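Local coordinates for beta-phenylalanine aminotransferase (Variovorax paradoxus, PDB 4AO9), which probably catalyses the pyridoxal-5'-phosphate-dependent transfer of the amino group of beta-phenylalanine to a keto acid, as a class-III aminotransferase, at residues P106-R109 / D110-E114; S265-P269 / H270-N274; Q402-F405 / F406-N410. All coordinates share one frame; numbering follows the deposited sequence.

Interaction 1 of 3, residues P106-R109 / D110-E114; sequences PEIR and DAVIE
Pro-106 opens the helix 106-117 and gives its carbonyl to Asp-110, whose N donates to Pro-106 O at 2.8 Å. A proline suits this first turn, where no earlier carbonyl of the helix awaits its nitrogen. Glu-107 O accepts from Ala-111 N in a longer bond of 3.2 Å, and the small side chain of Ala-111 packs on Ala-333 of helix 325-337, and probably helps the two helices lie close. Next, Ile-108 O receives Val-112 N at 3.0 Å, while the branched side chains only graze, CG2 of Ile-108 being 4.5 Å from CG2 of Val-112. Arg-109 closes the turn: its O accepts from Ile-113 N, and its side chain lies alongside that of Ile-113, pointing the same way. With CG anti to the backbone N (chi1 -179°), Arg-109 sets its CG 3.9 Å from CD1 of Ile-113. The chain then bends at chi3, and NH1 reaches back to the carbonyl of Ser-104. Ile-113 packs on Ile-113 of the second subunit, and Arg-109 on Met-116 of that subunit. Arg-109 NE and Asp-110 OD1 stay 4.6 Å apart, with no N-H aimed at the oxygen, so their attraction is probably diffuse rather than directional.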
loop_
_atom_site.group_PDB
_atom_site.type_symbol
_atom_site.label_atom_id
_atom_site.label_comp_id
_atom_site.label_asym_id
_atom_site.label_seq_id
_atom_site.Cartn_x
_atom_site.Cartn_y
_atom_site.Cartn_z
ATOM N N PRO A 106 1.859 -11.006 -22.371
ATOM C CA PRO A 106 3.292 -10.852 -22.594
ATOM C C PRO A 106 3.737 -9.394 -22.574
ATOM O O PRO A 106 4.874 -9.111 -22.207
ATOM C CB PRO A 106 3.516 -11.486 -23.980
ATOM C CG PRO A 106 2.181 -11.445 -24.636
ATOM C CD PRO A 106 1.174 -11.609 -23.529
ATOM N N GLU A 107 2.839 -8.478 -22.924
ATOM C CA GLU A 107 3.156 -7.045 -22.918
ATOM C C GLU A 107 3.524 -6.578 -21.514
ATOM O O GLU A 107 4.443 -5.763 -21.337
ATOM C CB GLU A 107 1.975 -6.236 -23.455
ATOM C CG GLU A 107 1.694 -6.464 -24.942
ATOM C CD GLU A 107 0.794 -7.671 -25.224
ATOM O OE1 GLU A 107 0.412 -8.413 -24.286
ATOM O OE2 GLU A 107 0.458 -7.881 -26.421
ATOM N N ILE A 108 2.812 -7.112 -20.523
ATOM C CA ILE A 108 3.060 -6.785 -19.122
ATOM C C ILE A 108 4.330 -7.471 -18.655
ATOM O O ILE A 108 5.228 -6.829 -18.087
ATOM C CB ILE A 108 1.862 -7.236 -18.233
ATOM C CG1 ILE A 108 0.554 -6.518 -18.629
ATOM C CG2 ILE A 108 2.165 -7.053 -16.737
ATOM C CD1 ILE A 108 0.593 -4.994 -18.541
ATOM N N ARG A 109 4.412 -8.777 -18.891
ATOM C CA ARG A 109 5.567 -9.535 -18.451
ATOM C C ARG A 109 6.864 -8.973 -19.032
ATOM O O ARG A 109 7.837 -8.799 -18.306
ATOM C CB ARG A 109 5.395 -11.012 -18.776
ATOM C CG ARG A 109 6.566 -11.876 -18.323
ATOM C CD ARG A 109 6.275 -13.350 -18.539
ATOM N NE ARG A 109 6.051 -13.641 -19.952
ATOM C CZ ARG A 109 4.860 -13.856 -20.508
ATOM N NH1 ARG A 109 3.747 -13.832 -19.772
ATOM N NH2 ARG A 109 4.781 -14.104 -21.808
ATOM N N ASP A 110 6.867 -8.670 -20.331
ATOM C CA ASP A 110 8.072 -8.128 -20.974
ATOM C C ASP A 110 8.452 -6.739 -20.442
ATOM O O ASP A 110 9.638 -6.443 -20.292
ATOM C CB ASP A 110 7.927 -8.110 -22.501
ATOM C CG ASP A 110 7.891 -9.508 -23.108
ATOM O OD1 ASP A 110 8.254 -10.488 -22.425
ATOM O OD2 ASP A 110 7.486 -9.617 -24.280
ATOM N N ALA A 111 7.454 -5.909 -20.139
ATOM C CA ALA A 111 7.727 -4.598 -19.557
ATOM C C ALA A 111 8.373 -4.733 -18.183
ATOM O O ALA A 111 9.315 -4.017 -17.863
ATOM C CB ALA A 111 6.458 -3.777 -19.475
ATOM N N VAL A 112 7.862 -5.652 -17.375
ATOM C CA VAL A 112 8.405 -5.884 -16.041
ATOM C C VAL A 112 9.829 -6.435 -16.135
ATOM O O VAL A 112 10.722 -5.981 -15.408
ATOM C CB VAL A 112 7.486 -6.832 -15.217
ATOM C CG1 VAL A 112 8.156 -7.263 -13.907
ATOM C CG2 VAL A 112 6.156 -6.155 -14.923
ATOM N N ILE A 113 10.044 -7.409 -17.018
ATOM C CA ILE A 113 11.384 -7.977 -17.206
ATOM C C ILE A 113 12.389 -6.901 -17.636
ATOM O O ILE A 113 13.489 -6.815 -17.081
ATOM C CB ILE A 113 11.359 -9.153 -18.212
ATOM C CG1 ILE A 113 10.638 -10.349 -17.586
ATOM C CG2 ILE A 113 12.783 -9.529 -18.681
ATOM C CD1 ILE A 113 10.401 -11.517 -18.533
ATOM N N GLU A 114 12.012 -6.086 -18.615
ATOM C CA GLU A 114 12.890 -5.006 -19.066
ATOM C C GLU A 114 13.205 -4.023 -17.929
ATOM O O GLU A 114 14.352 -3.602 -17.778
ATOM C CB GLU A 114 12.310 -4.269 -20.278
ATOM C CG GLU A 114 13.229 -3.167 -20.803
ATOM C CD GLU A 114 12.750 -2.506 -22.092
ATOM O OE1 GLU A 114 11.710 -2.921 -22.660
ATOM O OE2 GLU A 114 13.440 -1.560 -22.541
#

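Interaction 2 of 3, residues S265-P269 / H270-N274; sequences SRLAP and HGLAN
Leu-267 and Leu-272 meet through different first torsions: CG of Leu-267 stands anti to its carbonyl carbon (chi1 -71°), whereas CG of Leu-272 stands anti to its backbone N (chi1 -170°). The two side chains cross at an angle, with CD1 of Leu-267 3.9 Å from CD2 of Leu-272, an apolar touch between buried residues. The backbone between them makes a type I beta turn from Ala-268 to Gly-271, leading into helix 272-276, with Gly-271 at the N-cap. Gly-271 N donates to Ala-268 O at 3.0 Å; the bond is straight at the hydrogen (168°), but the donor sits high above the carbonyl plane. Pro-269 suits the first inner corner of the turn, since its ring already holds phi near the value required there. Glycine suits position 271 twice over: at its backbone angles a side chain would jam against the preceding carbonyl, and a CB would also press on CA of Ser-265. Without one, CA of Gly-271 comes to 3.3 Å from Ser-265 O in a CA-H...O contact.

The imidazole of His-270 lays one face over Pro-269 C, while its ND1 is hydrogen-bonded to Arg-139 O. Ser-265 OG is paired with Tyr-288 OH. The segment follows Val-262 and Met-263 of the cofactor pocket, and so leads from that pocket to the start of the helix. Past the turn, an amide suits Asn-274 because it can donate back to the main chain: Asn-274 ND2 reaches His-270 O at 2.8 Å, lying in the carbonyl plane.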
loop_
_atom_site.group_PDB
_atom_site.type_symbol
_atom_site.label_atom_id
_atom_site.label_comp_id
_atom_site.label_asym_id
_atom_site.label_seq_id
_atom_site.Cartn_x
_atom_site.Cartn_y
_atom_site.Cartn_z
ATOM N N SER A 265 -12.956 3.886 -13.196
ATOM C CA SER A 265 -12.149 4.487 -14.265
ATOM C C SER A 265 -12.093 3.602 -15.498
ATOM O O SER A 265 -11.867 4.095 -16.590
ATOM C CB SER A 265 -10.736 4.802 -13.793
ATOM O OG SER A 265 -10.002 3.601 -13.675
ATOM N N ARG A 266 -12.304 2.301 -15.320
ATOM C CA ARG A 266 -12.282 1.380 -16.472
ATOM C C ARG A 266 -13.561 1.326 -17.290
ATOM O O ARG A 266 -13.582 0.671 -18.342
ATOM C CB ARG A 266 -11.885 -0.053 -16.080
ATOM C CG ARG A 266 -12.563 -0.642 -14.861
ATOM C CD ARG A 266 -12.028 -2.053 -14.594
ATOM N NE ARG A 266 -12.763 -2.945 -15.459
ATOM C CZ ARG A 266 -12.545 -4.240 -15.678
ATOM N NH1 ARG A 266 -11.556 -4.926 -15.097
ATOM N NH2 ARG A 266 -13.358 -4.852 -16.517
ATOM N N LEU A 267 -14.608 2.007 -16.829
ATOM C CA LEU A 267 -15.953 1.784 -17.369
ATOM C C LEU A 267 -16.280 2.508 -18.665
ATOM O O LEU A 267 -17.339 2.284 -19.255
ATOM C CB LEU A 267 -17.009 2.114 -16.314
ATOM C CG LEU A 267 -17.097 1.139 -15.156
ATOM C CD1 LEU A 267 -18.072 1.693 -14.119
ATOM C CD2 LEU A 267 -17.511 -0.261 -15.648
ATOM N N ALA A 268 -15.395 3.397 -19.091
ATOM C CA ALA A 268 -15.571 4.146 -20.323
ATOM C C ALA A 268 -14.179 4.564 -20.755
ATOM O O ALA A 268 -13.247 4.477 -19.948
ATOM C CB ALA A 268 -16.472 5.363 -20.092
ATOM N N PRO A 269 -14.015 5.014 -22.015
ATOM C CA PRO A 269 -12.684 5.383 -22.516
ATOM C C PRO A 269 -11.917 6.343 -21.597
ATOM O O PRO A 269 -10.698 6.225 -21.459
ATOM C CB PRO A 269 -12.998 6.027 -23.869
ATOM C CG PRO A 269 -14.209 5.279 -24.322
ATOM C CD PRO A 269 -15.035 5.104 -23.082
ATOM N N HIS A 270 -12.635 7.258 -20.952
ATOM C CA HIS A 270 -12.014 8.206 -20.040
ATOM C C HIS A 270 -12.621 8.159 -18.634
ATOM O O HIS A 270 -12.601 9.145 -17.892
ATOM C CB HIS A 270 -12.033 9.600 -20.660
ATOM C CG HIS A 270 -11.333 9.639 -21.979
ATOM N ND1 HIS A 270 -9.959 9.663 -22.084
ATOM C CD2 HIS A 270 -11.809 9.567 -23.247
ATOM C CE1 HIS A 270 -9.617 9.645 -23.361
ATOM N NE2 HIS A 270 -10.720 9.573 -24.085
ATOM N N GLY A 271 -13.146 6.990 -18.283
ATOM C CA GLY A 271 -13.722 6.775 -16.957
ATOM C C GLY A 271 -15.171 7.211 -16.849
ATOM O O GLY A 271 -15.684 7.970 -17.678
ATOM N N LEU A 272 -15.827 6.750 -15.793
ATOM C CA LEU A 272 -17.254 6.996 -15.617
ATOM C C LEU A 272 -17.604 8.466 -15.376
ATOM O O LEU A 272 -18.545 8.970 -15.976
ATOM C CB LEU A 272 -17.826 6.096 -14.520
ATOM C CG LEU A 272 -19.358 6.085 -14.405
ATOM C CD1 LEU A 272 -20.029 5.735 -15.719
ATOM C CD2 LEU A 272 -19.796 5.132 -13.312
ATOM N N ALA A 273 -16.855 9.164 -14.527
ATOM C CA ALA A 273 -17.187 10.560 -14.229
ATOM C C ALA A 273 -17.186 11.420 -15.491
ATOM O O ALA A 273 -18.093 12.237 -15.683
ATOM C CB ALA A 273 -16.248 11.133 -13.175
ATOM N N ASN A 274 -16.208 11.198 -16.371
ATOM C CA ASN A 274 -16.178 11.911 -17.656
ATOM C C ASN A 274 -17.358 11.586 -18.556
ATOM O O ASN A 274 -17.902 12.482 -19.216
ATOM C CB ASN A 274 -14.853 11.697 -18.391
ATOM C CG ASN A 274 -13.739 12.525 -17.798
ATOM O OD1 ASN A 274 -13.957 13.666 -17.390
ATOM N ND2 ASN A 274 -12.541 11.953 -17.721
#

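Interaction 3 of 3, residues Q402-F405 / F406-N410; sequences QLLF and FHLLN
Phe-405 and Phe-406, adjacent on the helix 398-410, form a T-shaped (edge-to-face) pair: the edge of Phe-405 is turned toward the face of Phe-406, with the ring centroids 5.4 Å apart and the planes at 75°. CD2 of Phe-405 sits over the centre of the Phe-406 ring, 3.9 Å above its plane. Different first torsions let neighbours in sequence meet this way, for CG of Phe-405 is anti to its backbone N (chi1 174°) and CG of Phe-406 is anti to its carbonyl carbon (chi1 -68°). Flat, apolar rings suit this buried position, and each finds a second edge-to-face partner, Tyr-66 for Phe-405 and Phe-37 of helix 23-40 for Phe-406. With an alanine in place of Phe-406, the edge of Phe-405 would probably lose the face it rests against and a gap would be likely to open toward Phe-37.

One turn on, Leu-409 crosses Phe-405 at an angle. Its CG lies over one face of that ring, displaced toward the rim, and its CD1 comes to 3.6 Å from CE2 of Phe-405. Elsewhere round the helix Leu-404 and Leu-408 pair up, CG of Leu-404 lying 4.0 Å from CD1 of Leu-408, and both leucines pack on helix 429-445. A histidine suits a place facing polar atoms of that helix: the NE2 of His-407 is hydrogen-bonded to Ala-438 O and to Ser-441 OG. Beneath these side chains run regular i to i+4 backbone bonds. Among them, Phe-406 N donates to Gln-402 O at 3.0 Å.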
loop_
_atom_site.group_PDB
_atom_site.type_symbol
_atom_site.label_atom_id
_atom_site.label_comp_id
_atom_site.label_asym_id
_atom_site.label_seq_id
_atom_site.Cartn_x
_atom_site.Cartn_y
_atom_site.Cartn_z
ATOM N N GLN A 402 -24.214 -18.424 -2.493
ATOM C CA GLN A 402 -23.303 -19.566 -2.349
ATOM C C GLN A 402 -23.654 -20.667 -3.346
ATOM O O GLN A 402 -22.774 -21.212 -4.019
ATOM C CB GLN A 402 -23.309 -20.114 -0.923
ATOM C CG GLN A 402 -22.815 -19.151 0.132
ATOM C CD GLN A 402 -22.755 -19.801 1.491
ATOM O OE1 GLN A 402 -21.898 -20.657 1.748
ATOM N NE2 GLN A 402 -23.661 -19.406 2.372
ATOM N N LEU A 403 -24.942 -20.991 -3.454
ATOM C CA LEU A 403 -25.376 -22.010 -4.407
ATOM C C LEU A 403 -24.969 -21.651 -5.837
ATOM O O LEU A 403 -24.488 -22.506 -6.577
ATOM C CB LEU A 403 -26.892 -22.277 -4.294
ATOM C CG LEU A 403 -27.352 -22.965 -2.993
ATOM C CD1 LEU A 403 -28.877 -23.005 -2.870
ATOM C CD2 LEU A 403 -26.797 -24.377 -2.858
ATOM N N LEU A 404 -25.135 -20.379 -6.207
ATOM C CA LEU A 404 -24.684 -19.885 -7.517
ATOM C C LEU A 404 -23.183 -20.075 -7.723
ATOM O O LEU A 404 -22.751 -20.590 -8.758
ATOM C CB LEU A 404 -25.043 -18.401 -7.697
ATOM C CG LEU A 404 -24.569 -17.768 -9.017
ATOM C CD1 LEU A 404 -25.171 -18.456 -10.250
ATOM C CD2 LEU A 404 -24.925 -16.293 -9.017
ATOM N N PHE A 405 -22.403 -19.655 -6.725
ATOM C CA PHE A 405 -20.948 -19.778 -6.763
ATOM C C PHE A 405 -20.497 -21.220 -7.012
ATOM O O PHE A 405 -19.680 -21.474 -7.899
ATOM C CB PHE A 405 -20.326 -19.234 -5.465
ATOM C CG PHE A 405 -18.847 -19.462 -5.368
ATOM C CD1 PHE A 405 -17.954 -18.624 -6.043
ATOM C CD2 PHE A 405 -18.343 -20.532 -4.630
ATOM C CE1 PHE A 405 -16.581 -18.845 -5.974
ATOM C CE2 PHE A 405 -16.962 -20.760 -4.555
ATOM C CZ PHE A 405 -16.086 -19.913 -5.235
ATOM N N PHE A 406 -21.043 -22.159 -6.239
ATOM C CA PHE A 406 -20.667 -23.569 -6.383
ATOM C C PHE A 406 -21.146 -24.169 -7.699
ATOM O O PHE A 406 -20.426 -24.950 -8.328
ATOM C CB PHE A 406 -21.156 -24.398 -5.189
ATOM C CG PHE A 406 -20.455 -24.071 -3.900
ATOM C CD1 PHE A 406 -19.092 -24.336 -3.748
ATOM C CD2 PHE A 406 -21.148 -23.501 -2.833
ATOM C CE1 PHE A 406 -18.438 -24.023 -2.566
ATOM C CE2 PHE A 406 -20.498 -23.183 -1.647
ATOM C CZ PHE A 406 -19.138 -23.449 -1.513
ATOM N N HIS A 407 -22.342 -23.770 -8.130
ATOM C CA HIS A 407 -22.843 -24.164 -9.435
ATOM C C HIS A 407 -21.896 -23.717 -10.546
ATOM O O HIS A 407 -21.582 -24.496 -11.442
ATOM C CB HIS A 407 -24.254 -23.610 -9.690
ATOM C CG HIS A 407 -24.740 -23.851 -11.083
ATOM N ND1 HIS A 407 -25.218 -25.077 -11.500
ATOM C CD2 HIS A 407 -24.783 -23.041 -12.167
ATOM C CE1 HIS A 407 -25.546 -25.004 -12.777
ATOM N NE2 HIS A 407 -25.297 -23.779 -13.205
ATOM N N LEU A 408 -21.439 -22.466 -10.483
ATOM C CA LEU A 408 -20.547 -21.952 -11.512
ATOM C C LEU A 408 -19.237 -22.730 -11.532
ATOM O O LEU A 408 -18.734 -23.067 -12.602
ATOM C CB LEU A 408 -20.331 -20.435 -11.357
ATOM C CG LEU A 408 -21.551 -19.584 -11.734
ATOM C CD1 LEU A 408 -21.315 -18.142 -11.294
ATOM C CD2 LEU A 408 -21.857 -19.658 -13.228
ATOM N N LEU A 409 -18.706 -23.064 -10.355
ATOM C CA LEU A 409 -17.519 -23.930 -10.307
ATOM C C LEU A 409 -17.766 -25.245 -11.042
ATOM O O LEU A 409 -16.907 -25.691 -11.797
ATOM C CB LEU A 409 -17.061 -24.214 -8.872
ATOM C CG LEU A 409 -16.497 -23.055 -8.045
ATOM C CD1 LEU A 409 -16.112 -23.555 -6.660
ATOM C CD2 LEU A 409 -15.290 -22.402 -8.718
ATOM N N ASN A 410 -18.936 -25.851 -10.822
ATOM C CA ASN A 410 -19.302 -27.099 -11.519
ATOM C C ASN A 410 -19.348 -26.939 -13.041
ATOM O O ASN A 410 -19.103 -27.899 -13.786
ATOM C CB ASN A 410 -20.668 -27.614 -11.052
ATOM C CG ASN A 410 -20.697 -28.017 -9.586
ATOM O OD1 ASN A 410 -21.769 -28.003 -8.965
ATOM N ND2 ASN A 410 -19.558 -28.387 -9.033
#

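How the interactions relate
All three contacts are local, yet they belong to different parts of the chain and none touches another. Interaction 1 is the most open: a partly buried helical turn with charged residues, packed against both helix 325-337 and the second subunit. Interactions 2 and 3 are buried, touch no other protein chain and lie on opposite sides of the chain's centre, their own centres about 31 Å apart. Interaction 2 is a loop-to-helix junction shaped by proline and glycine, whereas interaction 3, like interaction 1, is continuous helix. There aromatic rings and leucines fill the space between helices 23-40 and 429-445, where interaction 1 has aliphatic packing and a loose charge pair.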